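Virulent strain associated lipoprotein (Borreliella spielmanii A14S, PDB 6FZZ) is an outer-surface lipoprotein of the PFam54 family whose relative from Borrelia burgdorferi binds glutathione and is important for colonising the mammalian host, a role it may share. Local coordinates at residues 81-86 and 153-158; 102-107 and 182-187; 110-115 and 192-197. All blocks are in the same frame, centred on the assembly; numbering follows the deposited sequence.

Contact 1 (81-86 and 153-158)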
ATOM      1  N   TYR A  81      -5.844  -3.514   2.693  1.00 21.00           N
ATOM      2  CA  TYR A  81      -6.331  -2.766   3.856  1.00 21.00           C
ATOM      3  C   TYR A  81      -5.257  -1.738   4.303  1.00 21.76           C
ATOM      4  O   TYR A  81      -5.573  -0.637   4.774  1.00 22.30           O
ATOM      5  CB  TYR A  81      -6.671  -3.749   4.988  1.00 22.81           C
ATOM      6  CG  TYR A  81      -7.689  -4.801   4.563  1.00 22.36           C
ATOM      7  CD1 TYR A  81      -8.699  -4.470   3.663  1.00 22.39           C
ATOM      8  CD2 TYR A  81      -7.689  -6.079   5.097  1.00 21.03           C
ATOM      9  CE1 TYR A  81      -9.623  -5.393   3.277  1.00 22.66           C
ATOM     10  CE2 TYR A  81      -8.632  -7.025   4.720  1.00 19.97           C
ATOM     11  CZ  TYR A  81      -9.584  -6.672   3.802  1.00 20.68           C
ATOM     12  OH  TYR A  81     -10.580  -7.526   3.358  1.00 21.62           O
ATOM     13  N   GLY A  82      -3.994  -2.097   4.123  1.00 19.97           N
ATOM     14  CA  GLY A  82      -2.902  -1.190   4.434  1.00 22.45           C
ATOM     15  C   GLY A  82      -2.834   0.055   3.536  1.00 23.53           C
ATOM     16  O   GLY A  82      -2.730   1.165   4.036  1.00 22.11           O
ATOM     17  N   ILE A  83      -2.873  -0.141   2.226  1.00 21.89           N
ATOM     18  CA  ILE A  83      -2.722   0.939   1.276  1.00 24.36           C
ATOM     19  C   ILE A  83      -4.002   1.765   1.231  1.00 26.05           C
ATOM     20  O   ILE A  83      -3.964   2.998   1.025  1.00 24.46           O
ATOM     21  CB  ILE A  83      -2.313   0.430  -0.149  1.00 26.39           C
ATOM     22  CG1 ILE A  83      -1.879   1.617  -1.045  1.00 28.78           C
ATOM     23  CG2 ILE A  83      -3.430  -0.294  -0.879  1.00 25.18           C
ATOM     24  CD1 ILE A  83      -0.585   2.251  -0.633  1.00 28.81           C
ATOM     25  N   LEU A  84      -5.130   1.132   1.547  1.00 22.39           N
ATOM     26  CA  LEU A  84      -6.403   1.895   1.637  1.00 21.67           C
ATOM     27  C   LEU A  84      -6.726   2.284   3.082  1.00 24.40           C
ATOM     28  O   LEU A  84      -7.880   2.411   3.471  1.00 25.81           O
ATOM     29  CB  LEU A  84      -7.529   1.070   1.039  1.00 22.43           C
ATOM     30  CG  LEU A  84      -7.368   0.631  -0.440  1.00 22.52           C
ATOM     31  CD1 LEU A  84      -8.632  -0.097  -0.883  1.00 24.64           C
ATOM     32  CD2 LEU A  84      -7.114   1.867  -1.323  1.00 25.62           C
ATOM     33  N   ASN A  85      -5.710   2.433   3.901  1.00 28.54           N
ATOM     34  CA  ASN A  85      -5.973   2.487   5.340  1.00 32.95           C
ATOM     35  C   ASN A  85      -6.648   3.771   5.834  1.00 38.95           C
ATOM     36  O   ASN A  85      -7.206   3.823   6.933  1.00 38.83           O
ATOM     37  CB  ASN A  85      -4.723   2.150   6.112  1.00 37.92           C
ATOM     38  CG  ASN A  85      -3.731   3.286   6.175  1.00 47.01           C
ATOM     39  OD1 ASN A  85      -3.491   4.009   5.198  1.00 45.34           O
ATOM     40  ND2 ASN A  85      -3.124   3.434   7.344  1.00 53.75           N
ATOM     41  N   ASP A  86      -6.679   4.803   5.015  1.00 38.78           N
ATOM     42  CA  ASP A  86      -7.399   5.963   5.465  1.00 44.06           C
ATOM     43  C   ASP A  86      -8.866   5.923   5.015  1.00 46.71           C
ATOM     44  O   ASP A  86      -9.513   6.960   5.079  1.00 42.43           O
ATOM     45  CB  ASP A  86      -6.659   7.216   4.962  1.00 51.65           C
ATOM     46  CG  ASP A  86      -7.052   8.509   5.715  1.00 54.32           C
ATOM     47  OD1 ASP A  86      -7.671   8.460   6.828  1.00 49.57           O
ATOM     48  OD2 ASP A  86      -6.747   9.588   5.128  1.00 54.05           O
ATOM     49  N   SER A 153       6.662   7.870   2.549  1.00 28.30           N
ATOM     50  CA  SER A 153       5.993   8.883   1.708  1.00 28.18           C
ATOM     51  C   SER A 153       5.398   8.337   0.423  1.00 26.43           C
ATOM     52  O   SER A 153       4.410   8.884  -0.020  1.00 25.00           O
ATOM     53  CB  SER A 153       6.971  10.027   1.267  1.00 28.75           C
ATOM     54  OG  SER A 153       7.598  10.458   2.426  1.00 38.73           O
ATOM     55  N   THR A 154       6.027   7.343  -0.206  1.00 26.50           N
ATOM     56  CA  THR A 154       5.455   6.772  -1.464  1.00 28.89           C
ATOM     57  C   THR A 154       4.074   6.283  -1.183  1.00 30.26           C
ATOM     58  O   THR A 154       3.142   6.525  -1.941  1.00 27.26           O
ATOM     59  CB  THR A 154       6.331   5.688  -2.138  1.00 31.00           C
ATOM     60  OG1 THR A 154       6.434   4.483  -1.320  1.00 32.19           O
ATOM     61  CG2 THR A 154       7.759   6.295  -2.431  1.00 32.68           C
ATOM     62  N   LYS A 155       3.926   5.601  -0.060  1.00 28.03           N
ATOM     63  CA  LYS A 155       2.639   5.061   0.304  1.00 28.82           C
ATOM     64  C   LYS A 155       1.650   6.149   0.550  1.00 28.96           C
ATOM     65  O   LYS A 155       0.490   6.052   0.123  1.00 30.90           O
ATOM     66  CB  LYS A 155       2.793   4.156   1.528  1.00 29.89           C
ATOM     67  CG  LYS A 155       1.512   4.008   2.321  1.00 30.09           C
ATOM     68  CD  LYS A 155       1.618   2.982   3.433  1.00 29.48           C
ATOM     69  CE  LYS A 155       0.193   2.821   4.008  1.00 28.97           C
ATOM     70  NZ  LYS A 155       0.121   1.663   4.868  1.00 29.48           N
ATOM     71  N   GLU A 156       2.082   7.173   1.289  1.00 28.44           N
ATOM     72  CA  GLU A 156       1.234   8.332   1.622  1.00 28.29           C
ATOM     73  C   GLU A 156       0.731   9.123   0.368  1.00 28.85           C
ATOM     74  O   GLU A 156      -0.416   9.557   0.323  1.00 25.75           O
ATOM     75  CB  GLU A 156       1.992   9.269   2.543  1.00 33.90           C
ATOM     76  CG  GLU A 156       1.318  10.608   2.714  1.00 42.04           C
ATOM     77  CD  GLU A 156       1.771  11.309   3.956  1.00 56.78           C
ATOM     78  OE1 GLU A 156       3.016  11.311   4.210  1.00 60.38           O
ATOM     79  OE2 GLU A 156       0.882  11.860   4.659  1.00 64.35           O
ATOM     80  N   ILE A 157       1.578   9.239  -0.651  1.00 24.81           N
ATOM     81  CA  ILE A 157       1.200   9.826  -1.941  1.00 28.56           C
ATOM     82  C   ILE A 157       0.074   9.021  -2.645  1.00 24.57           C
ATOM     83  O   ILE A 157      -0.932   9.599  -3.079  1.00 25.64           O
ATOM     84  CB  ILE A 157       2.419   9.923  -2.885  1.00 30.76           C
ATOM     85  CG1 ILE A 157       3.467  10.849  -2.295  1.00 36.92           C
ATOM     86  CG2 ILE A 157       2.031  10.456  -4.269  1.00 34.17           C
ATOM     87  CD1 ILE A 157       2.910  12.109  -1.675  1.00 42.33           C
ATOM     88  N   ILE A 158       0.240   7.702  -2.701  1.00 24.41           N
ATOM     89  CA  ILE A 158      -0.791   6.834  -3.263  1.00 26.42           C
ATOM     90  C   ILE A 158      -2.102   6.872  -2.482  1.00 24.24           C
ATOM     91  O   ILE A 158      -3.153   7.000  -3.081  1.00 20.74           O
ATOM     92  CB  ILE A 158      -0.266   5.407  -3.509  1.00 29.02           C
ATOM     93  CG1 ILE A 158       0.721   5.455  -4.656  1.00 28.98           C
ATOM     94  CG2 ILE A 158      -1.392   4.406  -3.854  1.00 29.21           C
ATOM     95  CD1 ILE A 158       0.456   6.562  -5.672  1.00 31.96           C
TER

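Contact 2 (102-107 and 182-187)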
ATOM      1  N   ALA A 102     -14.238   1.575 -14.063  1.00 26.29           N
ATOM      2  CA  ALA A 102     -13.136   1.916 -14.988  1.00 26.68           C
ATOM      3  C   ALA A 102     -12.541   0.704 -15.674  1.00 24.84           C
ATOM      4  O   ALA A 102     -11.734   0.866 -16.605  1.00 23.70           O
ATOM      5  CB  ALA A 102     -12.015   2.655 -14.225  1.00 26.67           C
ATOM      6  N   ASN A 103     -12.857  -0.484 -15.169  1.00 25.50           N
ATOM      7  CA  ASN A 103     -12.251  -1.778 -15.605  1.00 27.78           C
ATOM      8  C   ASN A 103     -10.696  -1.825 -15.515  1.00 28.84           C
ATOM      9  O   ASN A 103      -9.971  -2.172 -16.474  1.00 23.69           O
ATOM     10  CB  ASN A 103     -12.742  -2.150 -16.980  1.00 34.40           C
ATOM     11  CG  ASN A 103     -12.421  -3.578 -17.340  1.00 38.21           C
ATOM     12  OD1 ASN A 103     -12.602  -4.505 -16.536  1.00 32.81           O
ATOM     13  ND2 ASN A 103     -11.957  -3.774 -18.545  1.00 36.86           N
ATOM     14  N   GLU A 104     -10.175  -1.443 -14.344  1.00 25.46           N
ATOM     15  CA  GLU A 104      -8.716  -1.390 -14.164  1.00 25.60           C
ATOM     16  C   GLU A 104      -8.376  -2.045 -12.843  1.00 24.85           C
ATOM     17  O   GLU A 104      -7.425  -1.601 -12.185  1.00 20.91           O
ATOM     18  CB  GLU A 104      -8.204   0.071 -14.175  1.00 26.34           C
ATOM     19  CG  GLU A 104      -8.248   0.805 -15.523  1.00 31.70           C
ATOM     20  CD  GLU A 104      -7.381   0.107 -16.572  1.00 36.82           C
ATOM     21  OE1 GLU A 104      -6.449  -0.667 -16.203  1.00 31.85           O
ATOM     22  OE2 GLU A 104      -7.702   0.226 -17.776  1.00 35.39           O
ATOM     23  N   VAL A 105      -9.114  -3.115 -12.478  1.00 23.28           N
ATOM     24  CA  VAL A 105      -8.875  -3.767 -11.192  1.00 22.36           C
ATOM     25  C   VAL A 105      -7.427  -4.243 -11.082  1.00 21.52           C
ATOM     26  O   VAL A 105      -6.725  -3.971 -10.100  1.00 19.17           O
ATOM     27  CB  VAL A 105      -9.871  -4.886 -10.920  1.00 21.74           C
ATOM     28  CG1 VAL A 105      -9.463  -5.668  -9.654  1.00 22.81           C
ATOM     29  CG2 VAL A 105     -11.277  -4.311 -10.725  1.00 21.81           C
ATOM     30  N   GLU A 106      -6.974  -4.949 -12.109  1.00 20.95           N
ATOM     31  CA  GLU A 106      -5.623  -5.522 -12.086  1.00 22.59           C
ATOM     32  C   GLU A 106      -4.518  -4.541 -11.944  1.00 21.69           C
ATOM     33  O   GLU A 106      -3.643  -4.708 -11.078  1.00 22.54           O
ATOM     34  CB  GLU A 106      -5.383  -6.392 -13.333  1.00 25.27           C
ATOM     35  CG  GLU A 106      -6.190  -7.669 -13.275  1.00 30.79           C
ATOM     36  CD  GLU A 106      -5.912  -8.580 -14.490  1.00 39.15           C
ATOM     37  OE1 GLU A 106      -5.059  -8.218 -15.363  1.00 38.34           O
ATOM     38  OE2 GLU A 106      -6.531  -9.665 -14.547  1.00 39.03           O
ATOM     39  N   ASP A 107      -4.527  -3.489 -12.747  1.00 19.96           N
ATOM     40  CA  ASP A 107      -3.389  -2.582 -12.800  1.00 19.91           C
ATOM     41  C   ASP A 107      -3.398  -1.685 -11.544  1.00 24.00           C
ATOM     42  O   ASP A 107      -2.344  -1.335 -11.051  1.00 23.05           O
ATOM     43  CB  ASP A 107      -3.425  -1.694 -14.071  1.00 21.86           C
ATOM     44  CG  ASP A 107      -2.871  -2.428 -15.313  1.00 27.55           C
ATOM     45  OD1 ASP A 107      -2.672  -3.637 -15.230  1.00 30.34           O
ATOM     46  OD2 ASP A 107      -2.644  -1.828 -16.373  1.00 30.29           O
ATOM     47  N   LYS A 182     -14.007   9.282 -19.734  1.00 33.90           N
ATOM     48  CA  LYS A 182     -13.237  10.190 -18.913  1.00 33.67           C
ATOM     49  C   LYS A 182     -12.730   9.518 -17.623  1.00 31.98           C
ATOM     50  O   LYS A 182     -11.592   9.742 -17.236  1.00 31.67           O
ATOM     51  CB  LYS A 182     -14.065  11.429 -18.533  1.00 36.48           C
ATOM     52  CG  LYS A 182     -14.536  12.269 -19.724  1.00 43.55           C
ATOM     53  CD  LYS A 182     -13.709  13.542 -19.881  1.00 52.36           C
ATOM     54  CE  LYS A 182     -14.579  14.792 -19.981  1.00 60.41           C
ATOM     55  NZ  LYS A 182     -15.473  14.851 -21.180  1.00 61.48           N
ATOM     56  N   LEU A 183     -13.582   8.758 -16.927  1.00 30.22           N
ATOM     57  CA  LEU A 183     -13.093   7.958 -15.796  1.00 29.39           C
ATOM     58  C   LEU A 183     -11.910   7.076 -16.193  1.00 28.69           C
ATOM     59  O   LEU A 183     -10.911   7.002 -15.489  1.00 24.63           O
ATOM     60  CB  LEU A 183     -14.189   7.070 -15.225  1.00 30.76           C
ATOM     61  CG  LEU A 183     -13.808   6.275 -13.957  1.00 28.56           C
ATOM     62  CD1 LEU A 183     -13.475   7.191 -12.814  1.00 26.53           C
ATOM     63  CD2 LEU A 183     -14.962   5.356 -13.620  1.00 31.40           C
ATOM     64  N   LYS A 184     -12.107   6.304 -17.250  1.00 29.22           N
ATOM     65  CA  LYS A 184     -11.100   5.419 -17.754  1.00 32.37           C
ATOM     66  C   LYS A 184      -9.780   6.101 -18.042  1.00 30.84           C
ATOM     67  O   LYS A 184      -8.700   5.627 -17.604  1.00 30.28           O
ATOM     68  CB  LYS A 184     -11.612   4.781 -19.039  1.00 38.61           C
ATOM     69  CG  LYS A 184     -10.600   3.885 -19.743  1.00 41.43           C
ATOM     70  CD  LYS A 184     -10.327   2.635 -18.931  1.00 36.19           C
ATOM     71  CE  LYS A 184     -10.463   1.364 -19.752  1.00 36.50           C
ATOM     72  NZ  LYS A 184     -10.245   0.175 -18.854  1.00 33.23           N
ATOM     73  N   LEU A 185      -9.816   7.189 -18.800  1.00 30.52           N
ATOM     74  CA  LEU A 185      -8.590   7.978 -19.020  1.00 32.43           C
ATOM     75  C   LEU A 185      -7.927   8.454 -17.717  1.00 33.16           C
ATOM     76  O   LEU A 185      -6.705   8.362 -17.553  1.00 31.15           O
ATOM     77  CB  LEU A 185      -8.873   9.221 -19.876  1.00 36.00           C
ATOM     78  CG  LEU A 185      -8.987   8.942 -21.356  1.00 43.12           C
ATOM     79  CD1 LEU A 185      -9.724  10.071 -22.096  1.00 46.04           C
ATOM     80  CD2 LEU A 185      -7.568   8.750 -21.907  1.00 45.99           C
ATOM     81  N   HIS A 186      -8.732   8.996 -16.809  1.00 30.11           N
ATOM     82  CA  HIS A 186      -8.230   9.457 -15.519  1.00 30.43           C
ATOM     83  C   HIS A 186      -7.664   8.288 -14.690  1.00 27.76           C
ATOM     84  O   HIS A 186      -6.598   8.393 -14.094  1.00 26.22           O
ATOM     85  CB  HIS A 186      -9.394  10.156 -14.794  1.00 31.66           C
ATOM     86  CG  HIS A 186      -9.041  10.674 -13.438  1.00 32.36           C
ATOM     87  ND1 HIS A 186      -8.168  11.728 -13.244  1.00 41.35           N
ATOM     88  CD2 HIS A 186      -9.470  10.319 -12.211  1.00 32.59           C
ATOM     89  CE1 HIS A 186      -8.077  11.992 -11.949  1.00 39.57           C
ATOM     90  NE2 HIS A 186      -8.845  11.137 -11.302  1.00 32.51           N
ATOM     91  N   VAL A 187      -8.379   7.182 -14.622  1.00 26.35           N
ATOM     92  CA  VAL A 187      -7.868   6.022 -13.876  1.00 24.87           C
ATOM     93  C   VAL A 187      -6.530   5.486 -14.469  1.00 28.72           C
ATOM     94  O   VAL A 187      -5.627   5.026 -13.704  1.00 26.40           O
ATOM     95  CB  VAL A 187      -8.948   4.966 -13.684  1.00 25.02           C
ATOM     96  CG1 VAL A 187      -8.404   3.665 -13.089  1.00 23.99           C
ATOM     97  CG2 VAL A 187      -9.983   5.521 -12.706  1.00 26.35           C
TER
HETATM   98  O   HOH W   1     -10.680  -1.924 -20.786  1.00 48.22           O

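Contact 3 (110-115 and 192-197)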
ATOM      1  N   ASN A 110      -2.899  -4.513  -8.329  1.00 21.13           N
ATOM      2  CA  ASN A 110      -1.594  -5.196  -8.277  1.00 23.46           C
ATOM      3  C   ASN A 110      -0.434  -4.214  -8.018  1.00 22.20           C
ATOM      4  O   ASN A 110       0.561  -4.542  -7.319  1.00 21.16           O
ATOM      5  CB  ASN A 110      -1.329  -6.011  -9.560  1.00 22.64           C
ATOM      6  CG  ASN A 110      -2.202  -7.257  -9.676  1.00 28.78           C
ATOM      7  OD1 ASN A 110      -2.775  -7.789  -8.706  1.00 26.72           O
ATOM      8  ND2 ASN A 110      -2.256  -7.792 -10.910  1.00 27.52           N
ATOM      9  N   THR A 111      -0.544  -3.042  -8.618  1.00 21.97           N
ATOM     10  CA  THR A 111       0.491  -2.042  -8.509  1.00 25.37           C
ATOM     11  C   THR A 111       0.555  -1.520  -7.069  1.00 22.75           C
ATOM     12  O   THR A 111       1.653  -1.443  -6.512  1.00 19.85           O
ATOM     13  CB  THR A 111       0.356  -0.891  -9.563  1.00 25.42           C
ATOM     14  OG1 THR A 111       0.324  -1.423 -10.868  1.00 24.93           O
ATOM     15  CG2 THR A 111       1.564   0.012  -9.519  1.00 28.38           C
ATOM     16  N   SER A 112      -0.615  -1.236  -6.479  1.00 21.41           N
ATOM     17  CA  SER A 112      -0.767  -0.643  -5.159  1.00 21.08           C
ATOM     18  C   SER A 112      -0.286  -1.611  -4.113  1.00 21.73           C
ATOM     19  O   SER A 112       0.435  -1.237  -3.178  1.00 22.94           O
ATOM     20  CB  SER A 112      -2.303  -0.373  -4.842  1.00 21.56           C
ATOM     21  OG  SER A 112      -2.741   0.466  -5.799  1.00 23.64           O
ATOM     22  N   ILE A 113      -0.676  -2.869  -4.265  1.00 20.77           N
ATOM     23  CA  ILE A 113      -0.357  -3.884  -3.295  1.00 21.99           C
ATOM     24  C   ILE A 113       1.125  -4.267  -3.382  1.00 21.92           C
ATOM     25  O   ILE A 113       1.706  -4.674  -2.397  1.00 20.74           O
ATOM     26  CB  ILE A 113      -1.351  -5.075  -3.448  1.00 23.76           C
ATOM     27  CG1 ILE A 113      -2.579  -4.846  -2.583  1.00 24.36           C
ATOM     28  CG2 ILE A 113      -0.723  -6.402  -3.214  1.00 28.57           C
ATOM     29  CD1 ILE A 113      -3.473  -3.731  -3.109  1.00 30.31           C
ATOM     30  N   THR A 114       1.754  -4.135  -4.550  1.00 20.95           N
ATOM     31  CA  THR A 114       3.160  -4.359  -4.655  1.00 20.50           C
ATOM     32  C   THR A 114       3.929  -3.265  -3.878  1.00 23.44           C
ATOM     33  O   THR A 114       4.872  -3.561  -3.115  1.00 21.42           O
ATOM     34  CB  THR A 114       3.602  -4.422  -6.146  1.00 22.86           C
ATOM     35  OG1 THR A 114       2.917  -5.479  -6.779  1.00 21.33           O
ATOM     36  CG2 THR A 114       5.138  -4.623  -6.326  1.00 22.62           C
ATOM     37  N   LEU A 115       3.503  -2.017  -4.040  1.00 21.96           N
ATOM     38  CA  LEU A 115       4.090  -0.905  -3.324  1.00 22.73           C
ATOM     39  C   LEU A 115       3.959  -1.176  -1.785  1.00 22.00           C
ATOM     40  O   LEU A 115       4.943  -1.166  -1.042  1.00 19.49           O
ATOM     41  CB  LEU A 115       3.415   0.418  -3.755  1.00 21.36           C
ATOM     42  CG  LEU A 115       3.972   1.689  -3.083  1.00 26.94           C
ATOM     43  CD1 LEU A 115       3.441   2.939  -3.770  1.00 29.45           C
ATOM     44  CD2 LEU A 115       3.589   1.765  -1.611  1.00 30.28           C
ATOM     45  N   LYS A 192      -0.473   5.018 -14.047  1.00 32.59           N
ATOM     46  CA  LYS A 192       0.856   5.574 -14.325  1.00 36.48           C
ATOM     47  C   LYS A 192       1.591   6.150 -13.093  1.00 36.86           C
ATOM     48  O   LYS A 192       2.730   5.794 -12.840  1.00 33.59           O
ATOM     49  CB  LYS A 192       0.774   6.636 -15.425  1.00 37.98           C
ATOM     50  CG  LYS A 192       2.024   6.657 -16.306  1.00 44.92           C
ATOM     51  CD  LYS A 192       2.501   5.286 -16.765  1.00 48.57           C
ATOM     52  CE  LYS A 192       3.807   5.366 -17.563  1.00 51.69           C
ATOM     53  NZ  LYS A 192       5.002   5.711 -16.722  1.00 53.45           N
ATOM     54  N   GLN A 193       0.933   7.016 -12.336  1.00 35.64           N
ATOM     55  CA  GLN A 193       1.460   7.501 -11.093  1.00 42.03           C
ATOM     56  C   GLN A 193       1.755   6.417 -10.029  1.00 35.86           C
ATOM     57  O   GLN A 193       2.800   6.495  -9.374  1.00 33.30           O
ATOM     58  CB  GLN A 193       0.563   8.588 -10.532  1.00 47.97           C
ATOM     59  CG  GLN A 193       0.632   9.883 -11.317  1.00 58.82           C
ATOM     60  CD  GLN A 193       1.985  10.606 -11.172  1.00 69.73           C
ATOM     61  OE1 GLN A 193       3.057  10.016 -11.380  1.00 83.00           O
ATOM     62  NE2 GLN A 193       1.936  11.902 -10.842  1.00 72.52           N
ATOM     63  N   ILE A 194       0.882   5.417  -9.888  1.00 28.37           N
ATOM     64  CA  ILE A 194       1.088   4.386  -8.868  1.00 26.63           C
ATOM     65  C   ILE A 194       2.288   3.627  -9.285  1.00 23.75           C
ATOM     66  O   ILE A 194       3.053   3.226  -8.434  1.00 22.29           O
ATOM     67  CB  ILE A 194      -0.033   3.343  -8.711  1.00 29.39           C
ATOM     68  CG1 ILE A 194      -1.338   3.938  -8.311  1.00 32.23           C
ATOM     69  CG2 ILE A 194       0.286   2.322  -7.584  1.00 31.43           C
ATOM     70  CD1 ILE A 194      -2.380   2.858  -8.441  1.00 31.20           C
ATOM     71  N   LYS A 195       2.409   3.338 -10.590  1.00 23.19           N
ATOM     72  CA  LYS A 195       3.444   2.466 -11.090  1.00 26.14           C
ATOM     73  C   LYS A 195       4.819   3.133 -10.872  1.00 26.55           C
ATOM     74  O   LYS A 195       5.767   2.449 -10.497  1.00 25.27           O
ATOM     75  CB  LYS A 195       3.222   2.171 -12.573  1.00 29.36           C
ATOM     76  CG  LYS A 195       4.193   1.176 -13.162  1.00 31.22           C
ATOM     77  CD  LYS A 195       3.894  -0.228 -12.647  1.00 33.11           C
ATOM     78  CE  LYS A 195       4.820  -1.273 -13.202  1.00 34.21           C
ATOM     79  NZ  LYS A 195       6.074  -1.430 -12.434  1.00 34.75           N
ATOM     80  N   GLU A 196       4.882   4.449 -10.996  1.00 26.19           N
ATOM     81  CA  GLU A 196       6.120   5.147 -10.722  1.00 31.31           C
ATOM     82  C   GLU A 196       6.503   5.061  -9.255  1.00 30.71           C
ATOM     83  O   GLU A 196       7.673   4.875  -8.935  1.00 26.48           O
ATOM     84  CB  GLU A 196       6.058   6.611 -11.141  1.00 34.28           C
ATOM     85  CG  GLU A 196       6.018   6.730 -12.667  1.00 41.35           C
ATOM     86  CD  GLU A 196       6.252   8.130 -13.174  1.00 53.56           C
ATOM     87  OE1 GLU A 196       6.158   9.116 -12.389  1.00 56.13           O
ATOM     88  OE2 GLU A 196       6.561   8.227 -14.376  1.00 63.55           O
ATOM     89  N   LYS A 197       5.524   5.256  -8.384  1.00 26.43           N
ATOM     90  CA  LYS A 197       5.769   5.228  -6.952  1.00 26.23           C
ATOM     91  C   LYS A 197       6.101   3.799  -6.550  1.00 22.34           C
ATOM     92  O   LYS A 197       6.906   3.578  -5.660  1.00 21.98           O
ATOM     93  CB  LYS A 197       4.542   5.734  -6.200  1.00 25.01           C
ATOM     94  CG  LYS A 197       4.277   7.228  -6.359  1.00 26.31           C
ATOM     95  CD  LYS A 197       5.320   8.060  -5.651  1.00 30.79           C
ATOM     96  CE  LYS A 197       5.527   9.401  -6.339  1.00 33.76           C
ATOM     97  NZ  LYS A 197       6.853   9.909  -5.903  1.00 42.09           N
TER

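Contact 1 (81-86 and 153-158)
Lys155, on helix 138-170, reaches across to the C-terminal end of helix 71-83 and puts its ammonium group on the backbone carbonyl of Gly82. The chain starts with CG anti to the backbone N (chi1 156°) and stays extended beyond it. Lys155 CG lies against the methyl tip of Ile83, 4.0 Å from Ile83 CD1. Farther out, Lys155 CE comes within 3.4 Å of Gly82 O and 4.0 Å of Asn85 OD1, the Asn85 side chain crossing the lysine at about a right angle. At the tip, Lys155 NZ donates to Gly82 O over 3.0 Å. The donor stands above the carbonyl plane, 67° out of it, and the C=O...N angle is 110°. Gly82 O also takes a weak backbone bond from Asn85 N, made as the chain leaves the helix at Leu84.

Beside the lysine the contact is apolar. Ile83 sends CG1 anti to its backbone N, and Ile83 CD1 rests on helix 138-170, 4.0 Å from Ile158 CG2 and equally far from Lys155 O; the two isoleucines run obliquely past each other. Leu115 of helix 105-126 packs on Ile158.

Lys155 NZ has stronger company in Glu116, its salt-bridge partner on helix 105-126, and it also bonds Tyr36 OH. A single ammonium group thus ties together a carboxylate, a phenol and a helix-end carbonyl near the centre of the chain. With a lysine side chain bonding a carbonyl at the C-terminal end of a helix, the positive charge would be favoured by both Glu116 and the negative end of the helix 71-83 dipole.

Contact 2 (102-107 and 182-187)
Lys184 of helix 180-209 bonds both Ala102 and Glu104, gripping the connection between helices 89-102 and 105-126. Lys184 NZ donates to Ala102 O over 2.8 Å, lying in the carbonyl plane with a C=O...N angle of 157°. The second bond of Lys184 NZ, also 2.8 Å, is a salt bridge to Glu104 OE2, approached from above the carboxylate plane, 35° out of it. The two side chains cross at about a right angle. The bend at chi2 (68°) turns CD of Lys184 to 3.2 Å from Ala102 O; a second at chi3 directs CE. Glu104 OE2 is shared with Lys188, one turn farther along the same helix, which should favour the ionised carboxylate.

One water bridges the segments as well. The water oxygen accepts from Lys184 NZ at 2.9 Å and from Asn103 ND2 at 3.2 Å, linking the lysine to the exposed Asn103 side chain.

The apolar half centres on the methyl of Ala102, which faces helix 180-209. Ala102 CB meets Val187 CG2 at 3.8 Å and Leu183 CD2 at 4.0 Å, nestling between side chains one turn apart. Val187 uses its other branch for the aliphatic part of Glu104: Val187 CG1 is 3.8 Å from Glu104 CG, the two side chains sliding past each other in opposite directions.

The turn itself is a Schellman motif that closes helix 89-102 at Asn103, whose phi is positive, and Glu104 is the N-cap of helix 105-126. Helix 180-209 lies against this junction, while Leu183 also packs on Ile98 of helix 89-102 and on Tyr169 of helix 138-170.

Contact 3 (110-115 and 192-197)
Thr111 points its CB at helix 180-209, and its methyl wedges against Ile194 and the backbone of Lys195. CG2 is anti to the backbone N, and OG1 is turned back to its own helix, where it bonds Asp107 O. Thr111 and Ile194 pass obliquely, with CG2 to CG2 at 3.3 Å, tighter than usual van der Waals contact. Thr111 CG2 also lies 3.5 Å from Lys195 CA, again close. Lys195 crosses the threonine at about a right angle before its amine goes on to Gln198 and Glu199.

Ile194 CD1 reaches Ser112 OG at 3.6 Å, a hydroxyl engaged by Ile108 O. Phe162 of helix 138-170 covers both residues. Farther on, Leu115 and Lys197 lie side by side, pointing the same way: Leu115 CD1 touches Lys197 CB at 3.9 Å, and the lysine amine pairs with Glu200.

The segment axes approach to 9.0 Å at 25°, with 192-197 in a predicted coiled-coil region. Mostly aliphatic carbons meet here, and the threonine and serine hydroxyls are spent on carbonyls of their own helix. Close-fitting van der Waals contact therefore joins these two segments, with the lysine charges carried off to partners along helix 180-209.

How the contacts relate
The three contacts belong to the all-helical, Bbcrasp-1-like domain, the C-terminal part of a longer lipoprotein. Contacts 2 and 3 use the same pair, helices 105-126 and 180-209, at successive levels with centres 14 Å apart, so the pair meets both near the N-terminal ends of the two helices and nearer the centre of the chain. Contact 1 brings in helices 71-83 and 138-170; its centre is 11 Å from that of contact 3 and 19 Å from that of contact 2. It touches contact 3 directly, Ile158 packing on Leu115, Ile194 and Lys197. Along the chain the first segments of all three precede all the second ones, so helices distant in sequence interlock.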